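Local coordinates for protein VirX1 (Cyanophage Syn10, PDB 6QGM) that iodinates diverse substrates as a viral halogenase, probably of the flavin-dependent kind, at residues A20-K25 against N54-L59; N137-E142 against L502-S507; N144-N149 against F157-D162; T271-M276 against E352-T357. One frame throughout, in Å; residues are numbered along the deposited sequence.

Interaction 1 (A20-K25 against N54-L59); sequences AAALSK and NKFLHL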
# COMPACT_ATOMS: atom_id res chain seq x y z
N ALA B 20 -29.20 -21.01 10.30
CA ALA B 20 -30.09 -22.11 9.84
C ALA B 20 -30.89 -21.66 8.61
O ALA B 20 -30.90 -22.41 7.62
CB ALA B 20 -30.99 -22.57 10.96
N ALA B 21 -31.53 -20.49 8.67
CA ALA B 21 -32.39 -19.93 7.60
C ALA B 21 -31.57 -19.72 6.32
O ALA B 21 -31.95 -20.28 5.28
CB ALA B 21 -33.02 -18.63 8.05
N ALA B 22 -30.47 -18.96 6.42
CA ALA B 22 -29.53 -18.65 5.31
C ALA B 22 -29.07 -19.94 4.63
O ALA B 22 -29.24 -20.06 3.41
CB ALA B 22 -28.36 -17.86 5.81
N LEU B 23 -28.51 -20.87 5.40
CA LEU B 23 -27.97 -22.16 4.88
C LEU B 23 -29.11 -22.96 4.23
O LEU B 23 -28.90 -23.47 3.11
CB LEU B 23 -27.30 -22.93 6.02
CG LEU B 23 -25.94 -22.38 6.48
CD1 LEU B 23 -25.29 -23.28 7.53
CD2 LEU B 23 -24.99 -22.19 5.31
N SER B 24 -30.27 -23.06 4.88
CA SER B 24 -31.43 -23.87 4.40
C SER B 24 -31.92 -23.35 3.04
O SER B 24 -32.32 -24.17 2.19
CB SER B 24 -32.54 -23.92 5.42
OG SER B 24 -33.26 -22.70 5.45
N LYS B 25 -31.88 -22.03 2.83
CA LYS B 25 -32.42 -21.34 1.63
C LYS B 25 -31.34 -21.23 0.55
O LYS B 25 -31.65 -21.60 -0.60
CB LYS B 25 -32.99 -19.97 2.02
CG LYS B 25 -33.54 -19.15 0.86
CD LYS B 25 -34.72 -18.30 1.20
CE LYS B 25 -35.25 -17.52 0.00
NZ LYS B 25 -34.21 -16.64 -0.59
N ASN B 54 -29.59 -5.20 5.34
CA ASN B 54 -30.49 -5.14 4.16
C ASN B 54 -30.08 -6.24 3.16
O ASN B 54 -31.00 -6.90 2.60
CB ASN B 54 -30.56 -3.74 3.56
CG ASN B 54 -31.28 -2.72 4.41
OD1 ASN B 54 -32.51 -2.72 4.46
ND2 ASN B 54 -30.53 -1.84 5.05
N LYS B 55 -28.77 -6.45 2.96
CA LYS B 55 -28.25 -7.50 2.04
C LYS B 55 -28.74 -8.87 2.51
O LYS B 55 -29.17 -9.67 1.66
CB LYS B 55 -26.72 -7.51 2.02
CG LYS B 55 -26.04 -8.44 1.03
CD LYS B 55 -24.70 -8.92 1.52
CE LYS B 55 -23.90 -9.50 0.38
NZ LYS B 55 -22.44 -9.43 0.65
N PHE B 56 -28.65 -9.14 3.82
CA PHE B 56 -29.11 -10.40 4.45
C PHE B 56 -30.60 -10.56 4.15
O PHE B 56 -31.02 -11.61 3.60
CB PHE B 56 -28.80 -10.42 5.95
CG PHE B 56 -29.20 -11.69 6.65
CD1 PHE B 56 -28.36 -12.79 6.66
CD2 PHE B 56 -30.44 -11.80 7.27
CE1 PHE B 56 -28.76 -13.97 7.25
CE2 PHE B 56 -30.83 -12.98 7.89
CZ PHE B 56 -29.99 -14.06 7.87
N LEU B 57 -31.40 -9.54 4.46
CA LEU B 57 -32.87 -9.58 4.26
C LEU B 57 -33.19 -9.85 2.78
O LEU B 57 -34.06 -10.70 2.51
CB LEU B 57 -33.47 -8.25 4.74
CG LEU B 57 -33.48 -8.06 6.26
CD1 LEU B 57 -33.75 -6.60 6.60
CD2 LEU B 57 -34.49 -9.01 6.90
N HIS B 58 -32.48 -9.17 1.87
CA HIS B 58 -32.69 -9.27 0.40
C HIS B 58 -32.34 -10.69 -0.06
O HIS B 58 -33.10 -11.25 -0.88
CB HIS B 58 -31.95 -8.12 -0.31
CG HIS B 58 -32.75 -6.86 -0.41
ND1 HIS B 58 -33.63 -6.64 -1.46
CD2 HIS B 58 -32.84 -5.77 0.38
CE1 HIS B 58 -34.22 -5.47 -1.31
NE2 HIS B 58 -33.75 -4.91 -0.19
N LEU B 59 -31.25 -11.27 0.47
CA LEU B 59 -30.80 -12.65 0.15
C LEU B 59 -31.86 -13.67 0.59
O LEU B 59 -31.94 -14.72 -0.07
CB LEU B 59 -29.46 -12.94 0.86
CG LEU B 59 -28.21 -12.35 0.21
CD1 LEU B 59 -27.05 -12.36 1.19
CD2 LEU B 59 -27.85 -13.13 -1.06
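Phe56, through its ring, and Leu59, through its carbonyl, meet Ala22 and Lys25 of helix 14-26; both pairs are spaced one turn apart, the first on helix 52-59. Helix 14-26 follows strand 6-10 and a GxGxxG-like turn, an arrangement consistent with the Rossmann-type nucleotide-binding fold expected of this family. Along the second helix, Phe56 makes the first contact. With CG anti to the backbone N (chi1 -179°) its ring extends toward the neighbouring helix, and the rim atom Phe56 CE1 comes to 4.2 Å from Ala22 CB. The methyl meets the ring obliquely and as a single-atom touch. The shortest CA-CA distance, 8.0 Å from Ala22 CA to Leu59 CA, is consistent with the small alanine side chains on this face. Helix 360-373 covers the same place, with Ile366 on Ala22 and His363 on Phe56. His58, two residues on, turns instead to Trp161 and to Val482 of the second subunit. Leu59, at the last turn, offers its carbonyl: Lys25 NZ gives a weak hydrogen bond to Leu59 O, 3.0 Å away. The lysine starts with CG anti to its own backbone N and then bends at chi2 and again at its last torsion, which brings the ammonium to the end of the helix. Its stronger partner is Asp61, through a salt bridge. The contact thus pairs one methyl-to-ring contact with a charged end, where the ammonium probably offsets both the Asp61 carboxylate and the partial negative charge of the C-terminal end of helix 52-59.

Interaction 2 (N137-E142 against L502-S507); sequences NTYLAE and LKHYES
Tyr139 of helix 137-143 meets Tyr505 of helix 494-512 in a helix-to-helix contact carried almost wholly by two phenol rings, which join helix 137-143 to the long helix 494-512 near the C-terminus. The helices stand well apart, with 9.1 Å between Tyr139 CA and Tyr505 CA, and long side chains bridge the gap. In the close part, Tyr139 CE1 lies 3.3 Å from Tyr505 CD1, which sits at the edge of the Tyr139 ring and near its plane. The rings meet rim to rim, their centroids 5.8 Å apart and their planes inclined by 36°, and neither covers the face of the other, which sets the pair apart from a stack. Tyr139 reaches across because its CG is anti to the carbonyl carbon (chi1 -63°), and its hydroxyl lies beside the base of the Tyr505 ring, toward CA and CB: Tyr139 OH is in that ring's plane, 3.5 Å from Tyr505 CD1. Trp501, Met508 and Val512 of the same long helix also touch Tyr139, so this ring is buried, while Arg132 packs on both tyrosines. Contact thins out around the ring pair. His504 only approaches, with its CD2 4.3 Å from Tyr139 OH, and its ring meets Phe104 elsewhere. Lys503, Glu506 and Ser507 are exposed, Glu506 directed away from the shorter helix. Glu142, one turn beyond Tyr139, is directed toward the long helix; its carboxylate forms a salt bridge with Arg132, and Glu142 OE1 lies 4.9 Å from Tyr505 OH.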
# COMPACT_ATOMS: atom_id res chain seq x y z
N ASN B 137 -30.82 12.16 4.59
CA ASN B 137 -31.35 11.14 5.52
C ASN B 137 -31.34 11.78 6.91
O ASN B 137 -32.29 11.53 7.67
CB ASN B 137 -30.56 9.83 5.43
CG ASN B 137 -31.35 8.62 5.90
OD1 ASN B 137 -32.52 8.75 6.28
ND2 ASN B 137 -30.73 7.45 5.86
N THR B 138 -30.34 12.60 7.20
CA THR B 138 -30.18 13.42 8.45
C THR B 138 -31.50 14.09 8.84
O THR B 138 -31.84 14.07 10.04
CB THR B 138 -29.09 14.48 8.27
OG1 THR B 138 -27.94 13.82 7.74
CG2 THR B 138 -28.76 15.22 9.55
N TYR B 139 -32.22 14.68 7.89
CA TYR B 139 -33.48 15.43 8.13
C TYR B 139 -34.59 14.49 8.62
O TYR B 139 -35.35 14.90 9.52
CB TYR B 139 -33.95 16.15 6.86
CG TYR B 139 -33.01 17.21 6.36
CD1 TYR B 139 -32.94 18.44 6.98
CD2 TYR B 139 -32.22 17.00 5.25
CE1 TYR B 139 -32.07 19.42 6.53
CE2 TYR B 139 -31.37 17.98 4.77
CZ TYR B 139 -31.30 19.20 5.41
OH TYR B 139 -30.47 20.19 4.96
N LEU B 140 -34.71 13.30 8.02
CA LEU B 140 -35.69 12.26 8.43
C LEU B 140 -35.41 11.90 9.90
O LEU B 140 -36.35 11.93 10.72
CB LEU B 140 -35.56 11.03 7.53
CG LEU B 140 -35.85 11.24 6.05
CD1 LEU B 140 -35.68 9.93 5.25
CD2 LEU B 140 -37.25 11.84 5.84
N ALA B 141 -34.15 11.59 10.19
CA ALA B 141 -33.66 11.23 11.54
C ALA B 141 -33.97 12.37 12.50
O ALA B 141 -34.52 12.10 13.57
CB ALA B 141 -32.19 10.93 11.48
N GLU B 142 -33.68 13.61 12.11
CA GLU B 142 -33.75 14.79 13.00
C GLU B 142 -35.20 15.13 13.33
O GLU B 142 -35.45 15.44 14.50
CB GLU B 142 -33.02 15.99 12.40
CG GLU B 142 -31.52 15.93 12.62
CD GLU B 142 -30.74 17.21 12.42
OE1 GLU B 142 -31.35 18.29 12.47
OE2 GLU B 142 -29.51 17.13 12.24
N LEU B 502 -28.35 27.62 3.25
CA LEU B 502 -29.22 28.02 4.39
C LEU B 502 -30.67 28.07 3.90
O LEU B 502 -31.58 27.60 4.65
CB LEU B 502 -28.76 29.36 4.97
CG LEU B 502 -27.45 29.32 5.76
CD1 LEU B 502 -27.05 30.71 6.23
CD2 LEU B 502 -27.51 28.35 6.93
N LYS B 503 -30.88 28.57 2.69
CA LYS B 503 -32.23 28.60 2.07
C LYS B 503 -32.70 27.16 1.88
O LYS B 503 -33.83 26.85 2.30
CB LYS B 503 -32.25 29.38 0.74
CG LYS B 503 -33.62 29.93 0.40
CD LYS B 503 -33.96 29.99 -1.08
CE LYS B 503 -35.46 29.99 -1.32
NZ LYS B 503 -35.77 30.48 -2.68
N HIS B 504 -31.86 26.30 1.30
CA HIS B 504 -32.20 24.88 0.99
C HIS B 504 -32.56 24.15 2.29
O HIS B 504 -33.51 23.37 2.26
CB HIS B 504 -31.10 24.18 0.19
CG HIS B 504 -31.22 22.69 0.15
ND1 HIS B 504 -31.90 22.01 -0.81
CD2 HIS B 504 -30.66 21.75 0.93
CE1 HIS B 504 -31.80 20.71 -0.58
NE2 HIS B 504 -31.07 20.53 0.48
N TYR B 505 -31.82 24.40 3.37
CA TYR B 505 -32.07 23.76 4.69
C TYR B 505 -33.47 24.19 5.16
O TYR B 505 -34.31 23.30 5.39
CB TYR B 505 -30.95 24.09 5.68
CG TYR B 505 -31.32 23.76 7.11
CD1 TYR B 505 -31.25 22.45 7.58
CD2 TYR B 505 -31.78 24.74 7.98
CE1 TYR B 505 -31.63 22.13 8.87
CE2 TYR B 505 -32.15 24.43 9.27
CZ TYR B 505 -32.09 23.12 9.71
OH TYR B 505 -32.46 22.82 10.99
N GLU B 506 -33.74 25.51 5.25
CA GLU B 506 -35.01 26.03 5.80
C GLU B 506 -36.19 25.41 5.04
O GLU B 506 -37.17 25.01 5.71
CB GLU B 506 -35.05 27.56 5.80
CG GLU B 506 -34.18 28.19 6.88
CD GLU B 506 -34.23 27.61 8.30
OE1 GLU B 506 -35.35 27.33 8.82
OE2 GLU B 506 -33.12 27.43 8.91
N SER B 507 -36.09 25.26 3.72
CA SER B 507 -37.20 24.71 2.88
C SER B 507 -37.23 23.18 2.98
O SER B 507 -38.32 22.61 2.82
CB SER B 507 -37.10 25.17 1.47
OG SER B 507 -35.88 24.74 0.90

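Interaction 3 (N144-N149 against F157-D162); sequences NRLTRN and FNFDWD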
# COMPACT_ATOMS: atom_id res chain seq x y z
N ASN B 144 -37.79 12.96 12.87
CA ASN B 144 -38.47 11.68 13.19
C ASN B 144 -39.56 11.40 12.14
O ASN B 144 -40.70 11.06 12.51
CB ASN B 144 -39.03 11.72 14.62
CG ASN B 144 -39.43 10.36 15.13
OD1 ASN B 144 -38.70 9.38 14.96
ND2 ASN B 144 -40.60 10.31 15.76
N ARG B 145 -39.21 11.54 10.86
CA ARG B 145 -40.13 11.34 9.72
C ARG B 145 -39.59 10.20 8.86
O ARG B 145 -38.41 9.86 8.99
CB ARG B 145 -40.27 12.63 8.90
CG ARG B 145 -40.54 13.86 9.74
CD ARG B 145 -41.75 13.71 10.63
NE ARG B 145 -42.06 14.97 11.28
CZ ARG B 145 -43.06 15.76 10.93
NH1 ARG B 145 -43.91 15.43 9.97
NH2 ARG B 145 -43.24 16.91 11.57
N LEU B 146 -40.44 9.67 7.98
CA LEU B 146 -40.06 8.59 7.04
C LEU B 146 -40.89 8.71 5.75
O LEU B 146 -42.03 9.22 5.81
CB LEU B 146 -40.26 7.25 7.75
CG LEU B 146 -39.37 6.10 7.29
CD1 LEU B 146 -37.92 6.52 7.11
CD2 LEU B 146 -39.44 4.96 8.28
N THR B 147 -40.31 8.28 4.64
CA THR B 147 -40.92 8.32 3.28
C THR B 147 -40.20 7.28 2.42
O THR B 147 -39.00 7.03 2.70
CB THR B 147 -40.82 9.71 2.66
OG1 THR B 147 -41.13 9.61 1.27
CG2 THR B 147 -39.45 10.31 2.80
N ARG B 148 -40.89 6.72 1.42
CA ARG B 148 -40.26 5.80 0.43
C ARG B 148 -39.54 6.61 -0.64
O ARG B 148 -38.76 6.00 -1.39
CB ARG B 148 -41.29 4.84 -0.17
CG ARG B 148 -41.83 3.83 0.83
CD ARG B 148 -42.05 2.45 0.22
NE ARG B 148 -42.45 1.51 1.24
CZ ARG B 148 -43.67 1.43 1.76
NH1 ARG B 148 -44.62 2.27 1.37
NH2 ARG B 148 -43.96 0.54 2.70
N ASN B 149 -39.76 7.93 -0.68
CA ASN B 149 -38.96 8.86 -1.53
C ASN B 149 -39.15 8.46 -3.01
O ASN B 149 -38.19 8.62 -3.79
CB ASN B 149 -37.49 8.86 -1.08
CG ASN B 149 -36.69 10.02 -1.64
OD1 ASN B 149 -37.19 11.14 -1.71
ND2 ASN B 149 -35.44 9.75 -1.98
N PHE B 157 -31.20 9.56 -1.10
CA PHE B 157 -31.76 8.63 -0.09
C PHE B 157 -32.55 7.54 -0.80
O PHE B 157 -33.45 7.87 -1.60
CB PHE B 157 -32.68 9.38 0.87
CG PHE B 157 -33.47 8.49 1.80
CD1 PHE B 157 -32.84 7.75 2.80
CD2 PHE B 157 -34.85 8.41 1.68
CE1 PHE B 157 -33.58 6.93 3.65
CE2 PHE B 157 -35.58 7.60 2.54
CZ PHE B 157 -34.95 6.86 3.52
N ASN B 158 -32.23 6.28 -0.50
CA ASN B 158 -32.86 5.07 -1.08
C ASN B 158 -33.49 4.28 0.08
O ASN B 158 -32.74 3.64 0.81
CB ASN B 158 -31.83 4.29 -1.90
CG ASN B 158 -32.28 2.91 -2.35
OD1 ASN B 158 -33.16 2.28 -1.76
ND2 ASN B 158 -31.63 2.44 -3.40
N PHE B 159 -34.81 4.36 0.25
CA PHE B 159 -35.55 3.82 1.42
C PHE B 159 -35.08 2.39 1.74
O PHE B 159 -34.68 2.16 2.89
CB PHE B 159 -37.07 3.91 1.18
CG PHE B 159 -37.86 3.26 2.28
CD1 PHE B 159 -38.04 3.90 3.50
CD2 PHE B 159 -38.41 2.00 2.12
CE1 PHE B 159 -38.76 3.31 4.52
CE2 PHE B 159 -39.10 1.40 3.15
CZ PHE B 159 -39.28 2.05 4.35
N ASP B 160 -35.11 1.48 0.76
CA ASP B 160 -34.75 0.05 0.92
C ASP B 160 -33.39 -0.12 1.61
O ASP B 160 -33.29 -0.92 2.56
CB ASP B 160 -34.72 -0.70 -0.41
CG ASP B 160 -36.03 -1.42 -0.72
OD1 ASP B 160 -37.10 -0.87 -0.35
OD2 ASP B 160 -35.96 -2.55 -1.29
N TRP B 161 -32.37 0.59 1.11
CA TRP B 161 -30.94 0.31 1.43
C TRP B 161 -30.34 1.32 2.42
O TRP B 161 -29.37 0.94 3.08
CB TRP B 161 -30.13 0.23 0.13
CG TRP B 161 -30.49 -0.99 -0.65
CD1 TRP B 161 -31.43 -1.10 -1.63
CD2 TRP B 161 -29.95 -2.31 -0.46
NE1 TRP B 161 -31.49 -2.39 -2.08
CE2 TRP B 161 -30.58 -3.15 -1.39
CE3 TRP B 161 -28.95 -2.84 0.37
CZ2 TRP B 161 -30.28 -4.50 -1.49
CZ3 TRP B 161 -28.65 -4.19 0.27
CH2 TRP B 161 -29.31 -5.00 -0.65
N ASP B 162 -30.88 2.54 2.50
CA ASP B 162 -30.41 3.63 3.41
C ASP B 162 -31.25 3.67 4.68
O ASP B 162 -30.99 4.56 5.51
CB ASP B 162 -30.45 5.00 2.73
CG ASP B 162 -29.41 5.17 1.63
OD1 ASP B 162 -28.42 4.39 1.63
OD2 ASP B 162 -29.61 6.08 0.78
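Phe159 packs against Leu146 and Arg148, and Phe157 against Asn149, where the loop leaving helix 137-143 doubles back on the start of the short helix 159-162. The apolar contacts centre on Phe159, whose CG is anti to the backbone N (chi1 175°) and whose ring is thereby carried into the loop. Over one face lies Arg148 CG in a CH-pi contact, 4.3 Å from the ring centroid and 16° off its normal. The guanidinium beyond stands steeply to the ring, the planes 78° apart, so there is no flat stack, and Arg148 NE comes to 3.9 Å from Phe159 CE2; the charge itself goes to Glu525 in a salt bridge. At the ring edge Leu146 CG lies 4.0 Å from Phe159 CE1, the two side chains crossing at about a right angle. Carbonyl contacts come next: Thr147 O lies in the plane of the Phe157 ring at its edge, 3.5 Å from Phe157 CE2, and approaches the Phe159 ring obliquely. Among the hydrogen bonds, Asn149 ND2 gives one to Phe157 O at 2.8 Å, the acceptor lying near the amide plane. Asn149 OD1 accepts from Ile154 N, which should hold the amide in its rotation. Two local motifs shape the partners: an ST turn, in which Asn149 N donates to Thr147 OG1 (2.9 Å), and the N-cap Asn158, whose OD1 weakly takes Trp161 N. The chemistry is therefore divided, with aromatic and aliphatic surface filling the bend while one amide ties the loop to the backbone just before the helix.

Interaction 4 (T271-M276 against E352-T357); sequences TDCHAM and EPLEST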
# COMPACT_ATOMS: atom_id res chain seq x y z
N THR B 271 -31.05 5.04 16.62
CA THR B 271 -30.34 4.53 17.82
C THR B 271 -29.56 5.70 18.43
O THR B 271 -28.64 6.20 17.77
CB THR B 271 -29.42 3.34 17.49
OG1 THR B 271 -30.12 2.33 16.76
CG2 THR B 271 -28.87 2.68 18.73
N ASP B 272 -29.95 6.15 19.63
CA ASP B 272 -29.23 7.20 20.39
C ASP B 272 -28.16 6.53 21.25
O ASP B 272 -28.44 5.50 21.89
CB ASP B 272 -30.14 8.06 21.27
CG ASP B 272 -29.43 9.22 21.96
OD1 ASP B 272 -28.56 9.84 21.33
OD2 ASP B 272 -29.76 9.50 23.13
N CYS B 273 -26.97 7.13 21.26
CA CYS B 273 -25.80 6.73 22.08
C CYS B 273 -25.44 7.92 22.96
O CYS B 273 -24.97 8.93 22.43
CB CYS B 273 -24.65 6.31 21.18
SG CYS B 273 -25.14 5.03 19.99
N HIS B 274 -25.72 7.81 24.25
CA HIS B 274 -25.55 8.88 25.26
C HIS B 274 -24.27 8.59 26.06
O HIS B 274 -24.27 7.63 26.83
CB HIS B 274 -26.76 8.94 26.17
CG HIS B 274 -26.73 10.11 27.07
ND1 HIS B 274 -27.52 11.19 26.87
CD2 HIS B 274 -25.97 10.39 28.16
CE1 HIS B 274 -27.30 12.09 27.82
NE2 HIS B 274 -26.34 11.63 28.60
N ALA B 275 -23.22 9.40 25.89
CA ALA B 275 -21.95 9.23 26.62
C ALA B 275 -22.17 9.57 28.09
O ALA B 275 -22.77 10.63 28.37
CB ALA B 275 -20.88 10.09 26.02
N MET B 276 -21.73 8.68 28.98
CA MET B 276 -21.88 8.76 30.46
C MET B 276 -20.50 8.98 31.09
O MET B 276 -19.56 9.29 30.32
CB MET B 276 -22.50 7.47 31.00
CG MET B 276 -23.80 7.11 30.31
SD MET B 276 -25.19 7.84 31.13
CE MET B 276 -25.37 6.72 32.53
N GLU B 352 -18.55 -3.51 21.29
CA GLU B 352 -19.66 -2.80 21.97
C GLU B 352 -20.45 -2.09 20.87
O GLU B 352 -19.84 -1.56 19.93
CB GLU B 352 -19.12 -1.85 23.03
CG GLU B 352 -18.21 -0.73 22.49
CD GLU B 352 -17.78 0.23 23.57
OE1 GLU B 352 -18.49 0.29 24.58
OE2 GLU B 352 -16.71 0.83 23.47
N PRO B 353 -21.80 -2.08 20.92
CA PRO B 353 -22.61 -1.66 19.77
C PRO B 353 -22.75 -0.13 19.57
O PRO B 353 -23.82 0.32 19.29
CB PRO B 353 -23.97 -2.29 20.08
CG PRO B 353 -24.03 -2.19 21.60
CD PRO B 353 -22.61 -2.47 22.08
N LEU B 354 -21.65 0.60 19.70
CA LEU B 354 -21.60 2.08 19.51
C LEU B 354 -21.80 2.40 18.02
O LEU B 354 -22.29 3.50 17.71
CB LEU B 354 -20.25 2.61 20.02
CG LEU B 354 -20.12 4.13 20.03
CD1 LEU B 354 -21.17 4.76 20.92
CD2 LEU B 354 -18.73 4.56 20.48
N GLU B 355 -21.42 1.47 17.13
CA GLU B 355 -21.65 1.61 15.68
C GLU B 355 -22.62 0.51 15.23
O GLU B 355 -22.56 0.10 14.06
CB GLU B 355 -20.31 1.63 14.96
CG GLU B 355 -19.66 3.00 14.92
CD GLU B 355 -20.45 4.07 14.17
OE1 GLU B 355 -21.14 3.71 13.18
OE2 GLU B 355 -20.39 5.27 14.58
N SER B 356 -23.53 0.11 16.11
CA SER B 356 -24.65 -0.82 15.84
C SER B 356 -24.10 -2.04 15.11
O SER B 356 -24.68 -2.46 14.10
CB SER B 356 -25.73 -0.14 15.04
OG SER B 356 -26.15 1.06 15.68
N THR B 357 -23.02 -2.57 15.64
CA THR B 357 -22.14 -3.57 15.00
C THR B 357 -22.48 -4.96 15.59
O THR B 357 -21.98 -5.96 15.04
CB THR B 357 -20.70 -3.03 15.04
OG1 THR B 357 -19.79 -3.91 14.40
CG2 THR B 357 -20.21 -2.68 16.44
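Cys273 points from strand 270-275 of the seven-stranded mixed sheet onto Leu354, within the Glu-Pro-Leu-Glu-Ser-Thr loop between strand 349-350 and helix 360-373. In flavin-dependent tryptophan halogenases a loop of this sequence borders the active site, and the same place is likely here. From the strand backbone, Cys273 CB is the first atom to meet the loop, at 3.8 Å from Leu354 CD1, the one leucine methyl that does the touching. SG then continues beside the backbone N and anti to the carbonyl carbon (chi1 -53°), a turn that places it near both the methyl and the carbonyl of Leu354: Cys273 SG is 4.1 Å from Leu354 CD1 and 4.0 Å from Leu354 O. The sulfur thus lies against both groups in loose van der Waals contact, and Trp280 of the adjacent strand touches both side chains. Two residues back, the strand is farther from the loop. Thr271 and Ser356 face each other, but their hydroxyls are engaged elsewhere: that of Thr271 with His166, and that of Ser356 with Lys76 and Ser48. Thr271 OG1 and Ser356 OG remain 4.3 Å apart.

How the interactions relate
Interactions 1, 2 and 3 form a chain of neighbours. Interactions 2 and 3 have centres 14 Å apart and share direct contacts: Leu140 CD1 packs 3.6 Å from Phe157 CE2, and Asn137 ND2 probably bonds to Asp162 O at 2.9 Å. Interaction 3 also touches interaction 1, where His58 CD2 lies 3.4 Å from Trp161 CZ2 although the centres are 22 Å apart; interactions 1 and 3 both also touch the second subunit. Interaction 4 touches none of the others, its nearest atoms staying about 8 to 10 Å away. Its centre is the nearest of the four to the centre of the chain, about 9 Å away, and probably closest to the halogenation site.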